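Long-range contact in DUF4595 domain-containing protein (Bacteroides vulgatus, PDB 3TZG), which is of unknown function but forms a porin-like beta barrel, consistent with a role at a membrane: residues S152-Q166 with R197-H210. Residues are numbered along the deposited sequence; the frame is centred on the assembly and turned at random.
Sequences SCHTYYNYDNNINYQ and RTALPNDIGYCMNH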
loop_
_atom_site.group_PDB
_atom_site.type_symbol
_atom_site.label_atom_id
_atom_site.label_comp_id
_atom_site.label_asym_id
_atom_site.label_seq_id
_atom_site.Cartn_x
_atom_site.Cartn_y
_atom_site.Cartn_z
ATOM N N SER A 152 -12.472 9.547 -10.091
ATOM C CA SER A 152 -12.605 8.215 -9.507
ATOM C C SER A 152 -11.861 7.161 -10.320
ATOM O O SER A 152 -11.496 7.387 -11.494
ATOM C CB SER A 152 -14.067 7.819 -9.397
ATOM O OG SER A 152 -14.649 7.727 -10.688
ATOM N N CYS A 153 -11.684 5.989 -9.685
ATOM C CA CYS A 153 -11.048 4.849 -10.295
ATOM C C CYS A 153 -11.661 3.570 -9.796
ATOM O O CYS A 153 -11.912 3.418 -8.598
ATOM C CB CYS A 153 -9.550 4.870 -10.017
ATOM S SG CYS A 153 -8.608 3.665 -10.978
ATOM N N HIS A 154 -11.855 2.632 -10.703
ATOM C CA HIS A 154 -12.275 1.296 -10.364
ATOM C C HIS A 154 -11.182 0.368 -10.822
ATOM O O HIS A 154 -10.842 0.397 -12.010
ATOM C CB HIS A 154 -13.616 0.980 -11.001
ATOM C CG HIS A 154 -14.404 -0.100 -10.327
ATOM N ND1 HIS A 154 -15.783 -0.032 -10.250
ATOM C CD2 HIS A 154 -13.987 -1.231 -9.710
ATOM C CE1 HIS A 154 -16.168 -1.137 -9.640
ATOM N NE2 HIS A 154 -15.123 -1.894 -9.288
ATOM N N THR A 155 -10.575 -0.397 -9.886
ATOM C CA THR A 155 -9.475 -1.337 -10.179
ATOM C C THR A 155 -9.974 -2.809 -10.023
ATOM O O THR A 155 -10.635 -3.142 -9.044
ATOM C CB THR A 155 -8.287 -1.035 -9.283
ATOM O OG1 THR A 155 -7.924 0.338 -9.401
ATOM C CG2 THR A 155 -7.110 -1.865 -9.604
ATOM N N TYR A 156 -9.694 -3.665 -11.018
ATOM C CA TYR A 156 -10.122 -5.070 -10.986
ATOM C C TYR A 156 -8.887 -5.977 -10.971
ATOM O O TYR A 156 -7.941 -5.715 -11.703
ATOM C CB TYR A 156 -11.051 -5.402 -12.181
ATOM C CG TYR A 156 -12.273 -4.518 -12.292
ATOM C CD1 TYR A 156 -12.225 -3.303 -12.978
ATOM C CD2 TYR A 156 -13.493 -4.908 -11.751
ATOM C CE1 TYR A 156 -13.361 -2.513 -13.136
ATOM C CE2 TYR A 156 -14.630 -4.102 -11.869
ATOM C CZ TYR A 156 -14.559 -2.912 -12.572
ATOM O OH TYR A 156 -15.660 -2.089 -12.667
ATOM N N TYR A 157 -8.889 -7.038 -10.146
ATOM C CA TYR A 157 -7.737 -7.954 -10.033
ATOM C C TYR A 157 -8.090 -9.357 -10.450
ATOM O O TYR A 157 -9.098 -9.911 -10.008
ATOM C CB TYR A 157 -7.188 -7.992 -8.585
ATOM C CG TYR A 157 -6.650 -6.663 -8.123
ATOM C CD1 TYR A 157 -5.361 -6.261 -8.451
ATOM C CD2 TYR A 157 -7.461 -5.764 -7.447
ATOM C CE1 TYR A 157 -4.882 -5.002 -8.097
ATOM C CE2 TYR A 157 -6.994 -4.502 -7.084
ATOM C CZ TYR A 157 -5.697 -4.130 -7.393
ATOM O OH TYR A 157 -5.232 -2.889 -7.021
ATOM N N ASN A 158 -7.213 -9.960 -11.244
ATOM C CA ASN A 158 -7.385 -11.328 -11.735
ATOM C C ASN A 158 -6.332 -12.267 -11.082
ATOM O O ASN A 158 -5.162 -11.903 -11.006
ATOM C CB ASN A 158 -7.283 -11.352 -13.253
ATOM C CG ASN A 158 -7.517 -12.715 -13.823
ATOM O OD1 ASN A 158 -6.607 -13.560 -13.883
ATOM N ND2 ASN A 158 -8.753 -12.976 -14.213
ATOM N N TYR A 159 -6.772 -13.481 -10.652
ATOM C CA TYR A 159 -5.979 -14.520 -9.977
ATOM C C TYR A 159 -6.079 -15.894 -10.696
ATOM O O TYR A 159 -5.888 -16.943 -10.057
ATOM C CB TYR A 159 -6.472 -14.668 -8.529
ATOM C CG TYR A 159 -6.349 -13.403 -7.714
ATOM C CD1 TYR A 159 -5.177 -13.112 -7.014
ATOM C CD2 TYR A 159 -7.414 -12.515 -7.602
ATOM C CE1 TYR A 159 -5.054 -11.942 -6.261
ATOM C CE2 TYR A 159 -7.297 -11.337 -6.866
ATOM C CZ TYR A 159 -6.115 -11.054 -6.202
ATOM O OH TYR A 159 -6.026 -9.917 -5.462
ATOM N N ASP A 160 -6.391 -15.903 -12.014
ATOM C CA ASP A 160 -6.609 -17.150 -12.759
ATOM C C ASP A 160 -5.343 -17.990 -12.849
ATOM O O ASP A 160 -5.454 -19.208 -12.923
ATOM C CB ASP A 160 -7.153 -16.868 -14.170
ATOM C CG ASP A 160 -8.527 -16.207 -14.178
ATOM O OD1 ASP A 160 -9.247 -16.303 -13.142
ATOM O OD2 ASP A 160 -8.886 -15.593 -15.213
ATOM N N ASN A 161 -4.157 -17.369 -12.807
ATOM C CA ASN A 161 -2.875 -18.083 -12.879
ATOM C C ASN A 161 -2.558 -18.769 -11.536
ATOM O O ASN A 161 -1.676 -19.620 -11.497
ATOM C CB ASN A 161 -1.725 -17.143 -13.296
ATOM C CG ASN A 161 -1.758 -16.641 -14.731
ATOM O OD1 ASN A 161 -2.602 -17.044 -15.542
ATOM N ND2 ASN A 161 -0.799 -15.764 -15.090
ATOM N N ASN A 162 -3.301 -18.421 -10.459
ATOM C CA ASN A 162 -3.199 -18.949 -9.090
ATOM C C ASN A 162 -1.750 -18.920 -8.584
ATOM O O ASN A 162 -1.163 -19.949 -8.237
ATOM C CB ASN A 162 -3.782 -20.369 -8.964
ATOM C CG ASN A 162 -5.274 -20.387 -8.734
ATOM O OD1 ASN A 162 -6.081 -19.918 -9.556
ATOM N ND2 ASN A 162 -5.671 -20.940 -7.596
ATOM N N ILE A 163 -1.206 -17.700 -8.527
ATOM C CA ILE A 163 0.122 -17.385 -8.014
ATOM C C ILE A 163 -0.017 -17.216 -6.510
ATOM O O ILE A 163 -0.812 -16.405 -6.028
ATOM C CB ILE A 163 0.718 -16.149 -8.731
ATOM C CG1 ILE A 163 0.907 -16.483 -10.235
ATOM C CG2 ILE A 163 2.064 -15.742 -8.083
ATOM C CD1 ILE A 163 0.998 -15.349 -11.138
ATOM N N ASN A 164 0.699 -18.050 -5.778
ATOM C CA ASN A 164 0.678 -18.062 -4.321
ATOM C C ASN A 164 2.085 -17.998 -3.803
ATOM O O ASN A 164 3.018 -18.506 -4.432
ATOM C CB ASN A 164 -0.050 -19.303 -3.778
ATOM C CG ASN A 164 -1.508 -19.322 -4.165
ATOM O OD1 ASN A 164 -2.349 -18.601 -3.596
ATOM N ND2 ASN A 164 -1.828 -20.114 -5.185
ATOM N N TYR A 165 2.234 -17.341 -2.670
ATOM C CA TYR A 165 3.519 -17.175 -2.043
ATOM C C TYR A 165 3.387 -17.384 -0.551
ATOM O O TYR A 165 2.273 -17.399 -0.007
ATOM C CB TYR A 165 4.078 -15.772 -2.359
ATOM C CG TYR A 165 3.431 -14.646 -1.569
ATOM C CD1 TYR A 165 2.214 -14.101 -1.962
ATOM C CD2 TYR A 165 4.045 -14.120 -0.438
ATOM C CE1 TYR A 165 1.600 -13.094 -1.228
ATOM C CE2 TYR A 165 3.437 -13.108 0.307
ATOM C CZ TYR A 165 2.218 -12.589 -0.102
ATOM O OH TYR A 165 1.610 -11.576 0.596
ATOM N N GLN A 166 4.540 -17.487 0.107
ATOM C CA GLN A 166 4.642 -17.576 1.553
ATOM C C GLN A 166 5.761 -16.645 1.981
ATOM O O GLN A 166 6.897 -16.826 1.549
ATOM C CB GLN A 166 4.872 -19.013 2.005
ATOM C CG GLN A 166 4.287 -19.343 3.388
ATOM C CD GLN A 166 2.798 -19.628 3.363
ATOM O OE1 GLN A 166 1.995 -18.899 3.957
ATOM N NE2 GLN A 166 2.395 -20.709 2.694
ATOM N N ARG A 197 -3.456 -13.540 2.947
ATOM C CA ARG A 197 -2.168 -12.863 2.827
ATOM C C ARG A 197 -1.186 -13.765 1.974
ATOM O O ARG A 197 0.040 -13.671 2.094
ATOM C CB ARG A 197 -1.680 -12.630 4.280
ATOM C CG ARG A 197 -0.594 -11.589 4.475
ATOM C CD ARG A 197 -0.275 -11.317 5.951
ATOM N NE ARG A 197 0.127 -12.503 6.719
ATOM C CZ ARG A 197 1.321 -13.093 6.640
ATOM N NH1 ARG A 197 2.232 -12.658 5.768
ATOM N NH2 ARG A 197 1.602 -14.147 7.401
ATOM N N THR A 198 -1.758 -14.553 1.043
ATOM C CA THR A 198 -1.113 -15.577 0.242
ATOM C C THR A 198 -1.206 -15.365 -1.284
ATOM O O THR A 198 -0.292 -15.777 -1.991
ATOM C CB THR A 198 -1.828 -16.883 0.640
ATOM O OG1 THR A 198 -1.071 -17.437 1.698
ATOM C CG2 THR A 198 -1.982 -17.905 -0.480
ATOM N N ALA A 199 -2.322 -14.849 -1.799
ATOM C CA ALA A 199 -2.527 -14.722 -3.252
ATOM C C ALA A 199 -1.861 -13.480 -3.840
ATOM O O ALA A 199 -1.785 -12.465 -3.158
ATOM C CB ALA A 199 -4.018 -14.667 -3.549
ATOM N N LEU A 200 -1.436 -13.550 -5.123
ATOM C CA LEU A 200 -0.874 -12.426 -5.886
ATOM C C LEU A 200 -1.613 -12.269 -7.218
ATOM O O LEU A 200 -1.782 -13.277 -7.914
ATOM C CB LEU A 200 0.629 -12.573 -6.137
ATOM C CG LEU A 200 1.551 -12.366 -4.937
ATOM C CD1 LEU A 200 2.996 -12.786 -5.259
ATOM C CD2 LEU A 200 1.437 -10.956 -4.407
ATOM N N PRO A 201 -2.078 -11.048 -7.602
ATOM C CA PRO A 201 -2.785 -10.923 -8.876
ATOM C C PRO A 201 -1.842 -11.058 -10.071
ATOM O O PRO A 201 -0.731 -10.523 -10.045
ATOM C CB PRO A 201 -3.397 -9.519 -8.795
ATOM C CG PRO A 201 -2.442 -8.752 -7.947
ATOM C CD PRO A 201 -1.959 -9.735 -6.925
ATOM N N ASN A 202 -2.263 -11.786 -11.108
ATOM C CA ASN A 202 -1.452 -11.934 -12.321
ATOM C C ASN A 202 -1.712 -10.778 -13.291
ATOM O O ASN A 202 -0.809 -10.390 -14.024
ATOM C CB ASN A 202 -1.691 -13.268 -13.000
ATOM C CG ASN A 202 -3.113 -13.674 -13.181
ATOM O OD1 ASN A 202 -3.723 -14.294 -12.314
ATOM N ND2 ASN A 202 -3.610 -13.480 -14.364
ATOM N N ASP A 203 -2.910 -10.189 -13.253
ATOM C CA ASP A 203 -3.292 -9.071 -14.133
ATOM C C ASP A 203 -4.156 -8.045 -13.380
ATOM O O ASP A 203 -4.875 -8.394 -12.440
ATOM C CB ASP A 203 -4.021 -9.590 -15.379
ATOM C CG ASP A 203 -3.080 -10.393 -16.286
ATOM O OD1 ASP A 203 -2.242 -9.768 -16.981
ATOM O OD2 ASP A 203 -3.144 -11.647 -16.252
ATOM N N ILE A 204 -4.007 -6.764 -13.757
ATOM C CA ILE A 204 -4.723 -5.629 -13.163
ATOM C C ILE A 204 -5.287 -4.741 -14.279
ATOM O O ILE A 204 -4.565 -4.465 -15.251
ATOM C CB ILE A 204 -3.813 -4.790 -12.203
ATOM C CG1 ILE A 204 -2.961 -5.687 -11.275
ATOM C CG2 ILE A 204 -4.660 -3.730 -11.431
ATOM C CD1 ILE A 204 -1.798 -5.098 -10.734
ATOM N N GLY A 205 -6.526 -4.261 -14.088
ATOM C CA GLY A 205 -7.239 -3.353 -14.988
ATOM C C GLY A 205 -7.760 -2.134 -14.241
ATOM O O GLY A 205 -8.295 -2.247 -13.129
ATOM N N TYR A 206 -7.623 -0.947 -14.870
ATOM C CA TYR A 206 -8.036 0.348 -14.345
ATOM C C TYR A 206 -9.065 1.021 -15.207
ATOM O O TYR A 206 -8.810 1.234 -16.388
ATOM C CB TYR A 206 -6.820 1.271 -14.254
ATOM C CG TYR A 206 -5.753 0.720 -13.356
ATOM C CD1 TYR A 206 -5.790 0.940 -11.981
ATOM C CD2 TYR A 206 -4.689 -0.005 -13.874
ATOM C CE1 TYR A 206 -4.794 0.438 -11.146
ATOM C CE2 TYR A 206 -3.698 -0.522 -13.048
ATOM C CZ TYR A 206 -3.760 -0.309 -11.684
ATOM O OH TYR A 206 -2.799 -0.851 -10.875
ATOM N N CYS A 207 -10.183 1.435 -14.623
ATOM C CA CYS A 207 -11.182 2.169 -15.373
ATOM C C CYS A 207 -11.389 3.519 -14.687
ATOM O O CYS A 207 -12.013 3.593 -13.637
ATOM C CB CYS A 207 -12.476 1.365 -15.503
ATOM S SG CYS A 207 -13.813 2.228 -16.373
HETATM N N MSE A 208 -10.808 4.572 -15.253
HETATM C CA MSE A 208 -10.893 5.910 -14.686
HETATM C C MSE A 208 -12.088 6.684 -15.152
HETATM O O MSE A 208 -12.421 6.689 -16.351
HETATM C CB MSE A 208 -9.669 6.748 -15.019
HETATM C CG MSE A 208 -8.599 6.695 -13.969
HETATM SE SE MSE A 208 -7.376 5.255 -14.375
HETATM C CE MSE A 208 -6.431 5.927 -15.996
ATOM N N ASN A 209 -12.692 7.400 -14.192
ATOM C CA ASN A 209 -13.792 8.325 -14.378
ATOM C C ASN A 209 -14.863 7.754 -15.330
ATOM O O ASN A 209 -15.283 8.395 -16.320
ATOM C CB ASN A 209 -13.250 9.656 -14.895
ATOM C CG ASN A 209 -12.303 10.257 -13.920
ATOM O OD1 ASN A 209 -12.677 10.555 -12.776
ATOM N ND2 ASN A 209 -11.035 10.336 -14.318
ATOM N N HIS A 210 -15.305 6.536 -14.981
ATOM C CA HIS A 210 -16.347 5.745 -15.606
ATOM C C HIS A 210 -16.093 5.558 -17.109
ATOM O O HIS A 210 -17.039 5.618 -17.909
ATOM C CB HIS A 210 -17.728 6.374 -15.368
ATOM C CG HIS A 210 -17.896 6.881 -13.973
ATOM N ND1 HIS A 210 -18.156 6.023 -12.923
ATOM C CD2 HIS A 210 -17.798 8.152 -13.498
ATOM C CE1 HIS A 210 -18.212 6.792 -11.845
ATOM N NE2 HIS A 210 -18.006 8.085 -12.145
HETATM O O HOH W 1 -3.094 -1.644 -8.202
HETATM O O HOH W 2 -1.634 -13.708 -17.578
HETATM O O HOH W 3 -2.580 -15.166 -9.971
#
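Asn-158 and Asn-202 meet where strand 152-158 enters the Tyr-159 to Asn-162 type I turn and strand 203-208 begins, a worked example of side-chain amides reinforcing backbone pairing. Reciprocal backbone bonds join His-154 with Cys-207 and Tyr-156 with Gly-205; at the break Asn-158 N bonds Asp-203 O and Asn-202 N bonds Asn-158 O. Asn-202 ND2 gives a bent bond (137°) to Asn-158 OD1 at 3.0 Å, the amide planes nearly perpendicular. Asp-160 N reaches that oxygen from the opposite face, closing an Asx turn. Asn-202 CG sits between its backbone N and carbonyl carbon (chi1 47°), placing OD1 to accept a hydrogen bond from Asn-161 N (3.1 Å) above the carbonyl plane; the Asn-161 and Asn-202 amides stack, 18° from parallel. With an alanine here, Asn-161 N is likely to lose its acceptor and Asn-158 OD1 its cross-strand donor, leaving the turn freer to shift. On the face of Thr-155 and Tyr-206, Tyr-157 CE1 lies 3.6 Å from Ile-204 CG2, and Thr-155 CG2 touches the same methyl. Leu-200 CG packs 3.5 Å from Tyr-165 CD1. A water links Tyr-157 OH, also bonded to Asp-177 N, and Tyr-206 OH. Strands 136-145 and 213-224 flank the pair, continuing the antiparallel barrel wall.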